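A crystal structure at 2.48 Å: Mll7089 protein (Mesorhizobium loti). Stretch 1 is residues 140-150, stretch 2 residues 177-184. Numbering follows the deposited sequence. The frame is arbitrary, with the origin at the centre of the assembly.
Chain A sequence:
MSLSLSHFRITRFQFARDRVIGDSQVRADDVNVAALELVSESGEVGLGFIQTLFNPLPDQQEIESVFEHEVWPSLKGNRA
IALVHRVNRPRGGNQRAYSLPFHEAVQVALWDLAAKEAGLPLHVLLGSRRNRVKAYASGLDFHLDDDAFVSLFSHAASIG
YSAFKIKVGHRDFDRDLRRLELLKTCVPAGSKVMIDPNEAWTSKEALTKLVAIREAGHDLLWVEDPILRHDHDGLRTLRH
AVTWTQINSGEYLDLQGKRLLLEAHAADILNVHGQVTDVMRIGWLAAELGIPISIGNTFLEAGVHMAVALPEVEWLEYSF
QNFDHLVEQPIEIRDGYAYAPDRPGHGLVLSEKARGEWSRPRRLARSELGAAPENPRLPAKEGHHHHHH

Stretch 1 140-150: LDFHLDDDAFV
Stretch 2, residues 177-184: LRRLELLK

An arginine projecting from a helix can organise the loop and helix start opposite it, because its planar guanidinium offers donors along its edge and an apolar surface on its faces. The contact between residues 177-184 and 140-150 of Mll7089 is a compact example. Stretch 2 is helical throughout, continuing a helix that begins earlier in the chain, with i to i+4 bonds such as Leu-183 N to Arg-179 O at 2.9 Å. Stretch 1 runs as loop or turn from Leu-140 to Asp-145, where Leu-140 takes positive phi and psi (51°/44°) and Leu-144 N bonds to Asp-141 O at 3.2 Å. Leu-144 and Asp-145 are extended (-60°/137° and -68°/152°) before the helix at 146-150. Asp-145 is its N-cap: chi1 p brings OD1 to 3.0 Å from Ala-148 N. The two helix axes approach to 10.4 Å and cross at -43°, their N-to-C directions running broadly the same way, and 433 Å² is buried in all.

Leu-177 lies out of reach, so the contact opens with Arg-178. Its CA-to-CB bond points sideways, but the chain (chi1 -144°, chi2 140°, chi3 p, chi4 53°) brings its end nearer. NH1 donates to Asp-146 OD2 at 3.0 Å and 159°, a well-aligned hydrogen bond within a salt bridge.

Arg-179 follows, and it loses more area to the other stretch than any other residue here. It too leaves sideways, then reaches across with chi1 m, chi2 m, chi3 -105° and chi4 -135°. NH1 and NH2 both donate to Leu-144 O, each at 3.0 Å, so one carbonyl is held in a fork. NH1 also makes a weak hydrogen bond to Asp-146 OD1, 2.7 Å long but bent to 126°, as part of a second salt bridge. Asp-146, with chi1 m and chi2 -10°, thus uses its two carboxylate oxygens to engage successive arginines. On the loop side, Arg-179 NH2 lies 2.6 Å from Asp-141 O and forms a long salt bridge with Asp-141 OD2 at 3.7 Å. These oxygens of Leu-144, Asp-146 and the Asp-141 backbone lie near the guanidinium plane, and over one face of the group sits Phe-149 CB (Phe-149 chi1 t, chi2 97°). Arg-179 CD in turn sits over the phenyl ring, 4.3 Å from the centroid and 8° off the normal, in a CH-pi contact.

Leu-180 points away and Glu-181 sideways, and neither makes contact. One turn beyond Arg-178, Leu-182 points toward stretch 1 with chi1 -92° and chi2 t. Its CB lies 3.8 Å from Phe-149 CE2, and its CD1 packs 3.6 Å from Asp-146 CG, beside the paired charges. Leu-183, chi1 t and chi2 p, extends the apolar patch, its CB 4.0 Å from Phe-149 CZ. Lys-184, with every chi t, is out of reach and ends the stretch.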

ATOM      1  N   LEU A 140     -29.040 -27.691  -6.543  1.00 41.20           N
ATOM      2  CA  LEU A 140     -29.822 -26.425  -6.687  1.00 41.59           C
ATOM      3  C   LEU A 140     -31.052 -26.566  -5.778  1.00 41.60           C
ATOM      4  O   LEU A 140     -32.192 -26.258  -6.150  1.00 41.35           O
ATOM      5  CB  LEU A 140     -30.199 -26.161  -8.174  1.00 40.99           C
ATOM      6  CG  LEU A 140     -29.083 -26.320  -9.240  1.00 41.72           C
ATOM      7  CD1 LEU A 140     -29.574 -26.106 -10.677  1.00 40.06           C
ATOM      8  CD2 LEU A 140     -27.843 -25.395  -8.983  1.00 42.53           C
ATOM      9  N   ASP A 141     -30.768 -27.065  -4.574  1.00 41.96           N
ATOM     10  CA  ASP A 141     -31.727 -27.807  -3.719  1.00 41.15           C
ATOM     11  C   ASP A 141     -32.249 -27.001  -2.599  1.00 40.35           C
ATOM     12  O   ASP A 141     -32.784 -27.571  -1.697  1.00 40.90           O
ATOM     13  CB  ASP A 141     -31.028 -28.995  -3.043  1.00 41.21           C
ATOM     14  CG  ASP A 141     -29.785 -28.540  -2.224  1.00 41.96           C
ATOM     15  OD1 ASP A 141     -28.748 -28.363  -2.875  1.00 43.15           O
ATOM     16  OD2 ASP A 141     -29.871 -28.299  -0.980  1.00 43.50           O
ATOM     17  N   PHE A 142     -32.088 -25.701  -2.612  1.00 40.83           N
ATOM     18  CA  PHE A 142     -32.475 -24.917  -1.458  1.00 41.93           C
ATOM     19  C   PHE A 142     -33.970 -25.031  -1.148  1.00 43.55           C
ATOM     20  O   PHE A 142     -34.394 -24.905  -0.003  1.00 44.38           O
ATOM     21  CB  PHE A 142     -32.107 -23.450  -1.689  1.00 42.13           C
ATOM     22  CG  PHE A 142     -32.199 -22.603  -0.466  1.00 41.99           C
ATOM     23  CD1 PHE A 142     -31.132 -22.588   0.476  1.00 42.69           C
ATOM     24  CD2 PHE A 142     -33.341 -21.845  -0.225  1.00 40.14           C
ATOM     25  CE1 PHE A 142     -31.188 -21.798   1.644  1.00 44.04           C
ATOM     26  CE2 PHE A 142     -33.433 -21.034   0.932  1.00 43.38           C
ATOM     27  CZ  PHE A 142     -32.359 -21.020   1.890  1.00 46.30           C
ATOM     28  N   HIS A 143     -34.785 -25.268  -2.171  1.00 45.12           N
ATOM     29  CA  HIS A 143     -36.234 -25.219  -1.983  1.00 45.87           C
ATOM     30  C   HIS A 143     -36.825 -26.603  -1.925  1.00 47.50           C
ATOM     31  O   HIS A 143     -37.999 -26.770  -1.587  1.00 48.17           O
ATOM     32  CB  HIS A 143     -36.870 -24.385  -3.072  1.00 44.73           C
ATOM     33  CG  HIS A 143     -36.510 -22.946  -2.972  1.00 43.05           C
ATOM     34  ND1 HIS A 143     -36.900 -22.162  -1.912  1.00 43.17           N
ATOM     35  CD2 HIS A 143     -35.768 -22.152  -3.773  1.00 44.46           C
ATOM     36  CE1 HIS A 143     -36.420 -20.943  -2.064  1.00 43.47           C
ATOM     37  NE2 HIS A 143     -35.732 -20.908  -3.189  1.00 45.69           N
ATOM     38  N   LEU A 144     -35.986 -27.591  -2.222  1.00 48.91           N
ATOM     39  CA  LEU A 144     -36.362 -29.000  -2.169  1.00 50.51           C
ATOM     40  C   LEU A 144     -36.828 -29.455  -0.774  1.00 51.60           C
ATOM     41  O   LEU A 144     -36.199 -29.102   0.228  1.00 51.93           O
ATOM     42  CB  LEU A 144     -35.183 -29.850  -2.653  1.00 49.53           C
ATOM     43  CG  LEU A 144     -35.354 -30.629  -3.965  1.00 50.80           C
ATOM     44  CD1 LEU A 144     -36.272 -29.930  -4.967  1.00 51.18           C
ATOM     45  CD2 LEU A 144     -34.028 -30.980  -4.612  1.00 49.80           C
ATOM     46  N   ASP A 145     -37.908 -30.238  -0.710  1.00 52.72           N
ATOM     47  CA  ASP A 145     -38.271 -30.896   0.554  1.00 54.68           C
ATOM     48  C   ASP A 145     -37.222 -31.944   0.890  1.00 54.74           C
ATOM     49  O   ASP A 145     -36.570 -32.481  -0.008  1.00 54.88           O
ATOM     50  CB  ASP A 145     -39.704 -31.491   0.544  1.00 55.59           C
ATOM     51  CG  ASP A 145     -39.897 -32.611  -0.499  1.00 60.22           C
ATOM     52  OD1 ASP A 145     -39.736 -33.814  -0.156  1.00 63.84           O
ATOM     53  OD2 ASP A 145     -40.228 -32.303  -1.675  1.00 65.38           O
ATOM     54  N   ASP A 146     -37.037 -32.211   2.185  1.00 55.04           N
ATOM     55  CA  ASP A 146     -36.089 -33.227   2.647  1.00 55.01           C
ATOM     56  C   ASP A 146     -36.161 -34.540   1.883  1.00 54.92           C
ATOM     57  O   ASP A 146     -35.115 -35.138   1.590  1.00 55.00           O
ATOM     58  CB  ASP A 146     -36.148 -33.428   4.166  1.00 55.38           C
ATOM     59  CG  ASP A 146     -35.520 -32.248   4.934  1.00 58.47           C
ATOM     60  OD1 ASP A 146     -34.882 -31.386   4.274  1.00 59.65           O
ATOM     61  OD2 ASP A 146     -35.645 -32.172   6.196  1.00 61.64           O
ATOM     62  N   ASP A 147     -37.366 -34.962   1.504  1.00 54.58           N
ATOM     63  CA  ASP A 147     -37.497 -36.182   0.704  1.00 54.57           C
ATOM     64  C   ASP A 147     -36.932 -36.065  -0.695  1.00 52.18           C
ATOM     65  O   ASP A 147     -36.254 -36.987  -1.151  1.00 53.02           O
ATOM     66  CB  ASP A 147     -38.937 -36.714   0.596  1.00 55.93           C
ATOM     67  CG  ASP A 147     -39.018 -37.946  -0.333  1.00 61.82           C
ATOM     68  OD1 ASP A 147     -38.580 -39.027   0.133  1.00 68.55           O
ATOM     69  OD2 ASP A 147     -39.440 -37.843  -1.536  1.00 65.85           O
ATOM     70  N   ALA A 148     -37.240 -34.979  -1.394  1.00 49.48           N
ATOM     71  CA  ALA A 148     -36.684 -34.766  -2.753  1.00 47.35           C
ATOM     72  C   ALA A 148     -35.141 -34.646  -2.793  1.00 46.06           C
ATOM     73  O   ALA A 148     -34.519 -35.119  -3.729  1.00 45.73           O
ATOM     74  CB  ALA A 148     -37.320 -33.581  -3.405  1.00 46.85           C
ATOM     75  N   PHE A 149     -34.559 -34.018  -1.765  1.00 44.40           N
ATOM     76  CA  PHE A 149     -33.130 -33.860  -1.599  1.00 43.89           C
ATOM     77  C   PHE A 149     -32.375 -35.212  -1.495  1.00 43.67           C
ATOM     78  O   PHE A 149     -31.447 -35.471  -2.270  1.00 42.82           O
ATOM     79  CB  PHE A 149     -32.917 -32.930  -0.392  1.00 43.85           C
ATOM     80  CG  PHE A 149     -31.485 -32.711   0.024  1.00 42.47           C
ATOM     81  CD1 PHE A 149     -30.781 -31.570  -0.413  1.00 45.79           C
ATOM     82  CD2 PHE A 149     -30.876 -33.558   0.941  1.00 41.18           C
ATOM     83  CE1 PHE A 149     -29.441 -31.308   0.024  1.00 41.87           C
ATOM     84  CE2 PHE A 149     -29.572 -33.334   1.382  1.00 41.99           C
ATOM     85  CZ  PHE A 149     -28.842 -32.200   0.926  1.00 43.28           C
ATOM     86  N   VAL A 150     -32.767 -36.092  -0.574  1.00 43.88           N
ATOM     87  CA  VAL A 150     -32.022 -37.373  -0.453  1.00 43.90           C
ATOM     88  C   VAL A 150     -32.209 -38.197  -1.711  1.00 43.23           C
ATOM     89  O   VAL A 150     -31.309 -38.925  -2.171  1.00 42.97           O
ATOM     90  CB  VAL A 150     -32.295 -38.222   0.868  1.00 44.01           C
ATOM     91  CG1 VAL A 150     -33.380 -37.675   1.648  1.00 43.26           C
ATOM     92  CG2 VAL A 150     -32.572 -39.708   0.531  1.00 44.97           C
ATOM     93  N   LEU A 177     -27.159 -26.834   8.775  1.00 40.15           N
ATOM     94  CA  LEU A 177     -26.497 -27.997   9.381  1.00 40.17           C
ATOM     95  C   LEU A 177     -27.260 -29.286   9.162  1.00 40.31           C
ATOM     96  O   LEU A 177     -26.672 -30.354   8.966  1.00 40.97           O
ATOM     97  CB  LEU A 177     -26.188 -27.786  10.853  1.00 40.34           C
ATOM     98  CG  LEU A 177     -25.062 -26.817  11.174  1.00 39.88           C
ATOM     99  CD1 LEU A 177     -25.104 -26.500  12.676  1.00 38.67           C
ATOM    100  CD2 LEU A 177     -23.710 -27.410  10.748  1.00 38.55           C
ATOM    101  N   ARG A 178     -28.579 -29.181   9.161  1.00 40.91           N
ATOM    102  CA  ARG A 178     -29.400 -30.324   8.907  1.00 42.29           C
ATOM    103  C   ARG A 178     -29.234 -30.856   7.501  1.00 41.13           C
ATOM    104  O   ARG A 178     -29.139 -32.079   7.321  1.00 41.25           O
ATOM    105  CB  ARG A 178     -30.850 -29.958   9.131  1.00 44.15           C
ATOM    106  CG  ARG A 178     -31.712 -31.071   9.738  1.00 48.65           C
ATOM    107  CD  ARG A 178     -32.663 -30.400  10.778  1.00 55.68           C
ATOM    108  NE  ARG A 178     -33.538 -29.414  10.126  1.00 59.02           N
ATOM    109  CZ  ARG A 178     -34.300 -29.684   9.056  1.00 62.39           C
ATOM    110  NH1 ARG A 178     -34.267 -30.924   8.497  1.00 59.13           N
ATOM    111  NH2 ARG A 178     -35.085 -28.713   8.539  1.00 61.36           N
ATOM    112  N   ARG A 179     -29.222 -29.960   6.502  1.00 40.45           N
ATOM    113  CA  ARG A 179     -28.979 -30.390   5.108  1.00 40.61           C
ATOM    114  C   ARG A 179     -27.650 -31.141   4.938  1.00 39.89           C
ATOM    115  O   ARG A 179     -27.605 -32.112   4.210  1.00 39.49           O
ATOM    116  CB  ARG A 179     -29.057 -29.225   4.104  1.00 41.10           C
ATOM    117  CG  ARG A 179     -30.441 -28.635   3.941  1.00 43.99           C
ATOM    118  CD  ARG A 179     -31.485 -29.682   3.439  1.00 50.56           C
ATOM    119  NE  ARG A 179     -31.831 -29.501   2.027  1.00 50.84           N
ATOM    120  CZ  ARG A 179     -33.057 -29.535   1.511  1.00 49.19           C
ATOM    121  NH1 ARG A 179     -34.118 -29.783   2.262  1.00 47.42           N
ATOM    122  NH2 ARG A 179     -33.200 -29.350   0.204  1.00 50.04           N
ATOM    123  N   LEU A 180     -26.588 -30.687   5.607  1.00 39.94           N
ATOM    124  CA  LEU A 180     -25.280 -31.357   5.577  1.00 41.37           C
ATOM    125  C   LEU A 180     -25.334 -32.743   6.252  1.00 43.21           C
ATOM    126  O   LEU A 180     -24.755 -33.730   5.728  1.00 43.23           O
ATOM    127  CB  LEU A 180     -24.202 -30.511   6.268  1.00 40.02           C
ATOM    128  CG  LEU A 180     -23.639 -29.261   5.610  1.00 40.35           C
ATOM    129  CD1 LEU A 180     -23.061 -28.297   6.645  1.00 36.00           C
ATOM    130  CD2 LEU A 180     -22.610 -29.642   4.556  1.00 38.41           C
ATOM    131  N   GLU A 181     -25.978 -32.805   7.420  1.00 43.71           N
ATOM    132  CA  GLU A 181     -26.264 -34.109   8.051  1.00 46.03           C
ATOM    133  C   GLU A 181     -27.097 -35.036   7.122  1.00 44.68           C
ATOM    134  O   GLU A 181     -26.768 -36.194   6.990  1.00 44.36           O
ATOM    135  CB  GLU A 181     -26.995 -33.934   9.404  1.00 45.60           C
ATOM    136  CG  GLU A 181     -26.183 -33.502  10.604  1.00 47.73           C
ATOM    137  CD  GLU A 181     -27.083 -32.978  11.769  1.00 51.55           C
ATOM    138  OE1 GLU A 181     -28.291 -33.377  11.865  1.00 56.81           O
ATOM    139  OE2 GLU A 181     -26.586 -32.154  12.600  1.00 58.46           O
ATOM    140  N   LEU A 182     -28.185 -34.535   6.517  1.00 44.67           N
ATOM    141  CA  LEU A 182     -28.969 -35.327   5.546  1.00 44.30           C
ATOM    142  C   LEU A 182     -28.093 -35.829   4.411  1.00 44.40           C
ATOM    143  O   LEU A 182     -28.176 -37.010   4.012  1.00 43.91           O
ATOM    144  CB  LEU A 182     -30.105 -34.513   4.933  1.00 44.25           C
ATOM    145  CG  LEU A 182     -31.531 -34.458   5.469  1.00 46.83           C
ATOM    146  CD1 LEU A 182     -32.497 -34.045   4.329  1.00 44.45           C
ATOM    147  CD2 LEU A 182     -31.946 -35.833   6.075  1.00 47.74           C
ATOM    148  N   LEU A 183     -27.258 -34.938   3.876  1.00 44.20           N
ATOM    149  CA  LEU A 183     -26.367 -35.335   2.799  1.00 45.60           C
ATOM    150  C   LEU A 183     -25.437 -36.499   3.205  1.00 46.29           C
ATOM    151  O   LEU A 183     -25.237 -37.426   2.414  1.00 46.39           O
ATOM    152  CB  LEU A 183     -25.591 -34.132   2.261  1.00 44.55           C
ATOM    153  CG  LEU A 183     -24.633 -34.398   1.115  1.00 45.84           C
ATOM    154  CD1 LEU A 183     -25.297 -34.743  -0.232  1.00 43.21           C
ATOM    155  CD2 LEU A 183     -23.637 -33.242   0.958  1.00 47.16           C
ATOM    156  N   LYS A 184     -24.901 -36.467   4.432  1.00 47.32           N
ATOM    157  CA  LYS A 184     -23.996 -37.503   4.908  1.00 49.28           C
ATOM    158  C   LYS A 184     -24.692 -38.896   4.993  1.00 48.70           C
ATOM    159  O   LYS A 184     -24.074 -39.930   4.720  1.00 48.48           O
ATOM    160  CB  LYS A 184     -23.291 -37.083   6.203  1.00 49.38           C
ATOM    161  CG  LYS A 184     -22.685 -38.232   7.020  1.00 53.25           C
ATOM    162  CD  LYS A 184     -21.543 -37.876   8.051  1.00 52.53           C
ATOM    163  CE  LYS A 184     -20.838 -39.230   8.452  1.00 56.26           C
ATOM    164  NZ  LYS A 184     -19.731 -39.290   9.508  1.00 58.90           N
TER